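Local coordinates for protein probable transcriptional regulator (Pseudomonas aeruginosa, PDB 2ESN) that probably regulates transcription as a LysR-type protein, joining a DNA-binding helix-turn-helix domain to an effector-binding domain of the periplasmic-binding-protein kind, at residues Y178-R183 and L249-R254; A190-L195 and L268-F273; F241-T246 and A264-Y269. All coordinates share one frame; numbering follows the deposited sequence.

Contact 1: residues Y178-R183 and L249-R254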
loop_
_atom_site.group_PDB
_atom_site.type_symbol
_atom_site.label_atom_id
_atom_site.label_comp_id
_atom_site.label_asym_id
_atom_site.label_seq_id
_atom_site.Cartn_x
_atom_site.Cartn_y
_atom_site.Cartn_z
ATOM N N TYR C 178 10.615 33.330 13.464
ATOM C CA TYR C 178 11.651 32.494 14.077
ATOM C C TYR C 178 12.616 33.318 14.929
ATOM O O TYR C 178 12.872 34.489 14.625
ATOM C CB TYR C 178 12.473 31.775 13.030
ATOM C CG TYR C 178 11.821 30.513 12.523
ATOM C CD1 TYR C 178 10.684 30.580 11.721
ATOM C CD2 TYR C 178 12.334 29.247 12.846
ATOM C CE1 TYR C 178 10.037 29.404 11.279
ATOM C CE2 TYR C 178 11.742 28.071 12.380
ATOM C CZ TYR C 178 10.586 28.161 11.600
ATOM O OH TYR C 178 9.950 27.022 11.151
ATOM N N VAL C 179 13.120 32.695 16.007
ATOM C CA VAL C 179 14.141 33.274 16.816
ATOM C C VAL C 179 15.186 32.178 17.080
ATOM O O VAL C 179 14.931 31.045 16.778
ATOM C CB VAL C 179 13.581 33.854 18.148
ATOM C CG1 VAL C 179 12.697 35.059 17.889
ATOM C CG2 VAL C 179 12.845 32.765 19.021
ATOM N N VAL C 180 16.360 32.573 17.580
ATOM C CA VAL C 180 17.486 31.716 17.953
ATOM C C VAL C 180 17.363 31.608 19.464
ATOM O O VAL C 180 17.215 32.617 20.162
ATOM C CB VAL C 180 18.851 32.331 17.547
ATOM C CG1 VAL C 180 20.029 31.467 18.057
ATOM C CG2 VAL C 180 18.925 32.410 16.010
ATOM N N VAL C 181 17.415 30.358 19.922
ATOM C CA VAL C 181 17.259 29.980 21.273
ATOM C C VAL C 181 18.558 29.327 21.706
ATOM O O VAL C 181 19.136 28.575 20.934
ATOM C CB VAL C 181 16.092 28.918 21.305
ATOM C CG1 VAL C 181 16.086 28.164 22.567
ATOM C CG2 VAL C 181 14.705 29.592 20.964
ATOM N N ALA C 182 19.040 29.658 22.917
ATOM C CA ALA C 182 20.173 28.973 23.569
ATOM C C ALA C 182 19.796 28.765 24.996
ATOM O O ALA C 182 18.901 29.435 25.472
ATOM C CB ALA C 182 21.396 29.836 23.536
ATOM N N ARG C 183 20.493 27.853 25.691
ATOM C CA ARG C 183 20.377 27.812 27.138
ATOM C C ARG C 183 20.612 29.239 27.683
ATOM O O ARG C 183 21.361 30.071 27.074
ATOM C CB ARG C 183 21.341 26.802 27.761
ATOM C CG ARG C 183 22.861 27.076 27.559
ATOM C CD ARG C 183 23.558 26.642 28.824
ATOM N NE ARG C 183 23.472 25.224 29.016
ATOM C CZ ARG C 183 23.031 24.545 30.069
ATOM N NH1 ARG C 183 23.095 23.230 29.974
ATOM N NH2 ARG C 183 22.539 25.113 31.160
ATOM N N LEU C 249 22.423 25.495 19.599
ATOM C CA LEU C 249 21.484 26.508 19.246
ATOM C C LEU C 249 20.294 25.912 18.456
ATOM O O LEU C 249 20.455 24.900 17.750
ATOM C CB LEU C 249 22.204 27.570 18.427
ATOM C CG LEU C 249 23.403 28.271 19.131
ATOM C CD1 LEU C 249 23.895 29.413 18.267
ATOM C CD2 LEU C 249 22.950 28.829 20.482
ATOM N N LEU C 250 19.119 26.538 18.568
ATOM C CA LEU C 250 17.941 26.065 17.896
ATOM C C LEU C 250 17.274 27.276 17.297
ATOM O O LEU C 250 17.129 28.285 17.969
ATOM C CB LEU C 250 16.987 25.336 18.870
ATOM C CG LEU C 250 15.524 25.107 18.392
ATOM C CD1 LEU C 250 15.463 23.996 17.304
ATOM C CD2 LEU C 250 14.607 24.720 19.573
ATOM N N THR C 251 16.859 27.197 16.044
ATOM C CA THR C 251 16.185 28.363 15.402
ATOM C C THR C 251 14.713 27.934 15.212
ATOM O O THR C 251 14.438 27.014 14.428
ATOM C CB THR C 251 16.862 28.737 14.061
ATOM O OG1 THR C 251 18.312 28.764 14.260
ATOM C CG2 THR C 251 16.258 30.085 13.510
ATOM N N ALA C 252 13.809 28.546 15.990
ATOM C CA ALA C 252 12.497 27.959 16.288
ATOM C C ALA C 252 11.448 29.049 16.218
ATOM O O ALA C 252 11.757 30.200 16.460
ATOM C CB ALA C 252 12.452 27.430 17.748
ATOM N N PRO C 253 10.191 28.658 15.988
ATOM C CA PRO C 253 9.105 29.568 16.162
ATOM C C PRO C 253 9.097 30.232 17.527
ATOM O O PRO C 253 9.157 29.546 18.584
ATOM C CB PRO C 253 7.855 28.689 15.979
ATOM C CG PRO C 253 8.365 27.463 15.134
ATOM C CD PRO C 253 9.777 27.294 15.572
ATOM N N ARG C 254 8.964 31.558 17.490
ATOM C CA ARG C 254 8.895 32.394 18.692
ATOM C C ARG C 254 7.719 32.063 19.643
ATOM O O ARG C 254 7.869 31.976 20.878
ATOM C CB ARG C 254 8.961 33.876 18.317
ATOM C CG ARG C 254 9.087 34.820 19.557
ATOM C CD ARG C 254 8.929 36.279 19.109
ATOM N NE ARG C 254 9.063 37.259 20.215
ATOM C CZ ARG C 254 8.058 37.803 20.953
ATOM N NH1 ARG C 254 8.330 38.683 21.908
ATOM N NH2 ARG C 254 6.777 37.467 20.799
#

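Contact 2: residues A190-L195 and L268-F273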
loop_
_atom_site.group_PDB
_atom_site.type_symbol
_atom_site.label_atom_id
_atom_site.label_comp_id
_atom_site.label_asym_id
_atom_site.label_seq_id
_atom_site.Cartn_x
_atom_site.Cartn_y
_atom_site.Cartn_z
ATOM N N ALA C 190 27.481 36.310 25.113
ATOM C CA ALA C 190 27.501 37.412 26.088
ATOM C C ALA C 190 26.299 38.312 25.782
ATOM O O ALA C 190 25.734 38.973 26.686
ATOM C CB ALA C 190 28.812 38.167 26.042
ATOM N N GLY C 191 25.876 38.277 24.522
ATOM C CA GLY C 191 24.509 38.585 24.164
ATOM C C GLY C 191 24.062 37.879 22.904
ATOM O O GLY C 191 24.475 36.738 22.609
ATOM N N ALA C 192 23.219 38.571 22.143
ATOM C CA ALA C 192 22.656 38.009 20.917
ATOM C C ALA C 192 23.823 37.491 20.046
ATOM O O ALA C 192 24.849 38.163 19.959
ATOM C CB ALA C 192 21.849 39.094 20.161
ATOM N N PRO C 193 23.670 36.312 19.405
ATOM C CA PRO C 193 24.809 35.862 18.634
ATOM C C PRO C 193 24.938 36.716 17.325
ATOM O O PRO C 193 23.936 37.178 16.775
ATOM C CB PRO C 193 24.489 34.406 18.325
ATOM C CG PRO C 193 22.954 34.306 18.429
ATOM C CD PRO C 193 22.488 35.428 19.311
ATOM N N THR C 194 26.175 36.926 16.869
ATOM C CA THR C 194 26.446 37.464 15.529
ATOM C C THR C 194 26.300 36.323 14.538
ATOM O O THR C 194 26.160 35.156 14.965
ATOM C CB THR C 194 27.878 37.986 15.457
ATOM O OG1 THR C 194 28.764 36.911 15.778
ATOM C CG2 THR C 194 28.075 39.167 16.486
ATOM N N LEU C 195 26.357 36.608 13.234
ATOM C CA LEU C 195 26.424 35.496 12.251
ATOM C C LEU C 195 27.503 34.418 12.494
ATOM O O LEU C 195 27.195 33.208 12.430
ATOM C CB LEU C 195 26.482 36.028 10.806
ATOM C CG LEU C 195 26.213 35.125 9.612
ATOM C CD1 LEU C 195 24.916 34.336 9.761
ATOM C CD2 LEU C 195 26.145 36.023 8.334
ATOM N N LEU C 268 16.147 33.915 24.307
ATOM C CA LEU C 268 15.639 34.050 22.961
ATOM C C LEU C 268 16.303 35.284 22.405
ATOM O O LEU C 268 16.329 36.310 23.093
ATOM C CB LEU C 268 14.130 34.311 22.986
ATOM C CG LEU C 268 13.171 33.104 23.110
ATOM C CD1 LEU C 268 13.467 32.261 24.327
ATOM C CD2 LEU C 268 11.665 33.586 23.141
ATOM N N TYR C 269 16.808 35.173 21.170
ATOM C CA TYR C 269 17.541 36.247 20.487
ATOM C C TYR C 269 17.048 36.400 19.062
ATOM O O TYR C 269 16.604 35.435 18.442
ATOM C CB TYR C 269 18.995 35.866 20.330
ATOM C CG TYR C 269 19.701 35.645 21.635
ATOM C CD1 TYR C 269 19.921 36.715 22.520
ATOM C CD2 TYR C 269 20.092 34.373 22.008
ATOM C CE1 TYR C 269 20.583 36.494 23.728
ATOM C CE2 TYR C 269 20.715 34.141 23.188
ATOM C CZ TYR C 269 20.979 35.189 24.050
ATOM O OH TYR C 269 21.662 34.952 25.252
ATOM N N PRO C 270 17.152 37.617 18.529
ATOM C CA PRO C 270 16.896 37.778 17.088
ATOM C C PRO C 270 17.920 36.981 16.291
ATOM O O PRO C 270 19.043 36.805 16.739
ATOM C CB PRO C 270 17.014 39.280 16.869
ATOM C CG PRO C 270 17.832 39.778 18.130
ATOM C CD PRO C 270 17.497 38.881 19.232
ATOM N N ALA C 271 17.512 36.443 15.148
ATOM C CA ALA C 271 18.450 35.774 14.292
ATOM C C ALA C 271 19.427 36.798 13.713
ATOM O O ALA C 271 18.994 37.877 13.308
ATOM C CB ALA C 271 17.720 35.060 13.163
ATOM N N PRO C 272 20.719 36.445 13.608
ATOM C CA PRO C 272 21.680 37.279 12.933
ATOM C C PRO C 272 21.664 37.203 11.374
ATOM O O PRO C 272 22.683 37.482 10.741
ATOM C CB PRO C 272 22.994 36.718 13.462
ATOM C CG PRO C 272 22.746 35.286 13.580
ATOM C CD PRO C 272 21.360 35.210 14.125
ATOM N N PHE C 273 20.538 36.825 10.774
ATOM C CA PHE C 273 20.358 36.820 9.322
ATOM C C PHE C 273 18.859 36.976 9.088
ATOM O O PHE C 273 18.052 36.917 10.039
ATOM C CB PHE C 273 20.909 35.522 8.684
ATOM C CG PHE C 273 20.494 34.271 9.383
ATOM C CD1 PHE C 273 19.405 33.522 8.928
ATOM C CD2 PHE C 273 21.202 33.797 10.479
ATOM C CE1 PHE C 273 19.005 32.343 9.589
ATOM C CE2 PHE C 273 20.806 32.601 11.150
ATOM C CZ PHE C 273 19.705 31.893 10.719
HETATM O O HOH W 1 22.818 37.139 26.646
HETATM O O HOH W 2 21.578 38.061 16.916
#

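Contact 3: residues F241-T246 and A264-Y269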
loop_
_atom_site.group_PDB
_atom_site.type_symbol
_atom_site.label_atom_id
_atom_site.label_comp_id
_atom_site.label_asym_id
_atom_site.label_seq_id
_atom_site.Cartn_x
_atom_site.Cartn_y
_atom_site.Cartn_z
ATOM N N PHE C 241 13.647 21.874 24.936
ATOM C CA PHE C 241 14.334 21.334 26.130
ATOM C C PHE C 241 15.763 20.869 25.858
ATOM O O PHE C 241 16.654 21.004 26.730
ATOM C CB PHE C 241 13.558 20.190 26.806
ATOM C CG PHE C 241 12.345 20.676 27.563
ATOM C CD1 PHE C 241 11.087 20.638 26.965
ATOM C CD2 PHE C 241 12.493 21.181 28.879
ATOM C CE1 PHE C 241 9.940 21.072 27.700
ATOM C CE2 PHE C 241 11.400 21.647 29.613
ATOM C CZ PHE C 241 10.106 21.591 29.026
ATOM N N LEU C 242 15.983 20.314 24.673
ATOM C CA LEU C 242 17.338 19.947 24.289
ATOM C C LEU C 242 18.297 21.169 24.327
ATOM O O LEU C 242 19.386 21.124 24.887
ATOM C CB LEU C 242 17.302 19.318 22.878
ATOM C CG LEU C 242 18.690 19.155 22.183
ATOM C CD1 LEU C 242 19.578 18.140 22.983
ATOM C CD2 LEU C 242 18.481 18.667 20.761
ATOM N N ALA C 243 17.879 22.257 23.716
ATOM C CA ALA C 243 18.610 23.542 23.743
ATOM C C ALA C 243 18.929 24.131 25.124
ATOM O O ALA C 243 19.968 24.827 25.280
ATOM C CB ALA C 243 17.856 24.555 22.935
ATOM N N GLY C 244 18.017 23.920 26.104
ATOM C CA GLY C 244 18.199 24.322 27.494
ATOM C C GLY C 244 19.168 23.454 28.286
ATOM O O GLY C 244 19.641 23.883 29.329
ATOM N N SER C 245 19.481 22.250 27.804
ATOM C CA SER C 245 20.468 21.377 28.446
ATOM C C SER C 245 21.800 21.235 27.683
ATOM O O SER C 245 22.630 20.477 28.113
ATOM C CB SER C 245 19.916 19.978 28.752
ATOM O OG SER C 245 19.008 20.054 29.861
ATOM N N THR C 246 22.040 22.032 26.652
ATOM C CA THR C 246 23.287 21.934 25.928
ATOM C C THR C 246 23.738 23.272 25.424
ATOM O O THR C 246 23.036 24.328 25.600
ATOM C CB THR C 246 23.111 21.031 24.671
ATOM O OG1 THR C 246 22.120 21.658 23.860
ATOM C CG2 THR C 246 22.667 19.606 25.023
ATOM N N ALA C 264 12.297 25.429 30.155
ATOM C CA ALA C 264 13.529 24.759 29.673
ATOM C C ALA C 264 14.793 25.577 30.003
ATOM O O ALA C 264 15.897 25.146 29.659
ATOM C CB ALA C 264 13.453 24.476 28.190
ATOM N N GLY C 265 14.645 26.743 30.621
ATOM C CA GLY C 265 15.821 27.621 30.945
ATOM C C GLY C 265 16.436 28.240 29.674
ATOM O O GLY C 265 17.615 27.969 29.355
ATOM N N LEU C 266 15.683 29.071 28.943
ATOM C CA LEU C 266 16.208 29.580 27.637
ATOM C C LEU C 266 16.364 31.040 27.591
ATOM O O LEU C 266 15.603 31.706 28.263
ATOM C CB LEU C 266 15.220 29.243 26.484
ATOM C CG LEU C 266 14.774 27.778 26.453
ATOM C CD1 LEU C 266 13.621 27.541 25.352
ATOM C CD2 LEU C 266 15.977 26.842 26.269
ATOM N N ALA C 267 17.279 31.508 26.726
ATOM C CA ALA C 267 17.322 32.855 26.178
ATOM C C ALA C 267 16.860 32.883 24.688
ATOM O O ALA C 267 17.139 31.960 23.902
ATOM C CB ALA C 267 18.727 33.370 26.279
ATOM N N LEU C 268 16.147 33.915 24.307
ATOM C CA LEU C 268 15.639 34.050 22.961
ATOM C C LEU C 268 16.303 35.284 22.405
ATOM O O LEU C 268 16.329 36.310 23.093
ATOM C CB LEU C 268 14.130 34.311 22.986
ATOM C CG LEU C 268 13.171 33.104 23.110
ATOM C CD1 LEU C 268 13.467 32.261 24.327
ATOM C CD2 LEU C 268 11.665 33.586 23.141
ATOM N N TYR C 269 16.808 35.173 21.170
ATOM C CA TYR C 269 17.541 36.247 20.487
ATOM C C TYR C 269 17.048 36.400 19.062
ATOM O O TYR C 269 16.604 35.435 18.442
ATOM C CB TYR C 269 18.995 35.866 20.330
ATOM C CG TYR C 269 19.701 35.645 21.635
ATOM C CD1 TYR C 269 19.921 36.715 22.520
ATOM C CD2 TYR C 269 20.092 34.373 22.008
ATOM C CE1 TYR C 269 20.583 36.494 23.728
ATOM C CE2 TYR C 269 20.715 34.141 23.188
ATOM C CZ TYR C 269 20.979 35.189 24.050
ATOM O OH TYR C 269 21.662 34.952 25.252
HETATM O O HOH W 3 19.161 26.184 30.655
#

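Contact 1: residues Y178-R183 and L249-R254
Strands 178-183 and 249-253 run antiparallel, their axes 147° apart, and are joined by four backbone hydrogen bonds. Val-179 and Ala-252 form one hydrogen-bonded pair: Val-179 N reaches Ala-252 O at 2.9 Å, and the return bond from Ala-252 N runs nearly along the C=O axis of Val-179. Val-181 and Leu-250 form the next, Leu-250 N to Val-181 O being the longest bond at 3.1 Å. Between these pairs, Val-180 and Thr-251 face each other without hydrogen bonds, and the CA of Thr-251 approaches Val-179 O at 3.3 Å. Side-chain packing is most extensive at Tyr-178. With CG beside the backbone N (chi1 -82°), its ring lies alongside Pro-253, whose N sits over one face near the rim, while Tyr-178 CE2 meets Pro-253 CD at 3.8 Å; Thr-251 O lies at the ring edge, 3.5 Å from Tyr-178 CD2. The phenol oxygen bonds to Tyr-157 OH. At the other end Leu-249 CD2 presses on Ala-182 CB at 3.6 Å, and Arg-183 turns off without touching the partner strand. Looser too is Arg-254: its CB, CG and CD run past Val-179 CG1, and its CA and CB past CG2. The residue is partly exposed, and its extended chain leads off toward Arg-177 and Arg-258, like charges. Strand 249-253 runs straight into helix 254-264, with Pro-253 as N-cap. Within the mixed sheet of the probable effector-binding domain, Val-181 and Leu-250 pack against helix 236-244, Val-179 against helix 254-264, and Thr-251, on the face it shares with Val-180, against helix 215-221, which Tyr-178 also touches.

Contact 2: residues A190-L195 and L268-F273
The Tyr-269 ring has Gly-191 O over one face, 4.0 Å above the plane and displaced toward the rim, while the backbone of Ala-192 and the ring of Pro-193 approach obliquely. Ala-192 CA comes to 3.4 Å from Tyr-269 CD1, and Pro-193 CD to 3.6 Å from Tyr-269 CG. CG of the tyrosine stands anti to its own carbonyl carbon (chi1 -61°), which sets the ring against Gly-191, Ala-192 and Pro-193. Tyr-269 OH is 2.8 Å from a water, which also donates a weak, long bond to Ala-190 O. The second flat group, Phe-273, has its CG in the crowded position between backbone N and carbonyl carbon (chi1 47°); Leu-195 CD1 meets Phe-273 CD2 at 3.8 Å, the two side chains crossing at about a right angle. Topologically, the loop that follows strand 168-183 here lies against the chain leaving strand 266-269, at the surface of the probable effector-binding domain. The two pieces run in nearly the same direction, 18° apart, and no direct hydrogen bond joins them. Water does so instead: one molecule donates to Pro-193 O at a short 2.5 Å and to Pro-270 O at 2.8 Å. Pro-272 packs toward the C-terminal end, its CB 3.4 Å from Leu-195 N and its CG against the carbonyl of Thr-194. Thr-194 is the N-cap of helix 195-199, its OG1 accepting from Gly-197 N. Pro-193 also rests on Val-180, and Phe-273 meets Tyr-198 edge-to-face and packs on helix 215-221.

Contact 3: residues F241-T246 and A264-Y269
A Schellman motif ends helix 254-264 at Gly-265, whose positive phi turns the chain into strand 266-269; this turn lies against the C-terminal part of helix 236-244 in the probable effector-binding domain. Apolar contacts come first. Ala-264 points its CB at the Phe-241 ring and meets CD2 obliquely at 3.5 Å. The phenylalanine CB leaves its helix away from segment 264-269, but CG beside the backbone N (chi1 -74°) brings the CD2-CE2 side of the ring round to the alanine. Phe-241 also packs on Leu-260 of its own chain, and its ring stands edge-to-face with Phe-113 of the second subunit, so the contact borders the subunit interface. Leu-266 sends CD2 across to the helix backbone, 3.6 Å from Gly-244 N, with Ala-243 CB farther off.

Close backbone approach forms the second group. Gly-244 CA lies 3.3 Å from Ala-264 O, a CA-H...O contact with 148° at the hydrogen. Gly-244 has no side chain, and its CA-H side faces Ala-264 O directly, which allows the close approach.

Polar links are the third group. No direct hydrogen bond spans the two segments, but one water donates to Gly-244 O and Gly-265 O, 2.7 Å from each, bridging the C-terminal end of helix 236-244 and the turn after helix 254-264. Within segment 241-246, Thr-246 OG1 is also hydrogen-bonded to Phe-248 N, and Leu-242 O takes two donors: Ser-245 N, and Thr-246 OG1 at 3.0 Å, the hydroxyl oxygen standing 39° out of the carbonyl plane.

All three contacts fall within the probable effector-binding domain, on one side of the chain's centre. Centre to centre, contact 1 is about 10 Å from contact 2 and 8 Å from contact 3, while contacts 2 and 3 are about 14 Å apart. Along the chain the segments come as 178-183, 190-195, 241-246, 249-254, 264-269 and the overlapping 268-273, so contact 1 alternates with both others. Strand 168-183 lies between strands 249-253 and 266-269 in the mixed sheet. Strand 266-269 serves contacts 2 and 3, and its Tyr-269 N probably bonds to Val-180 O of contact 1. Sheet, surface loop and interface-bordering helix are thus joined in one compact region.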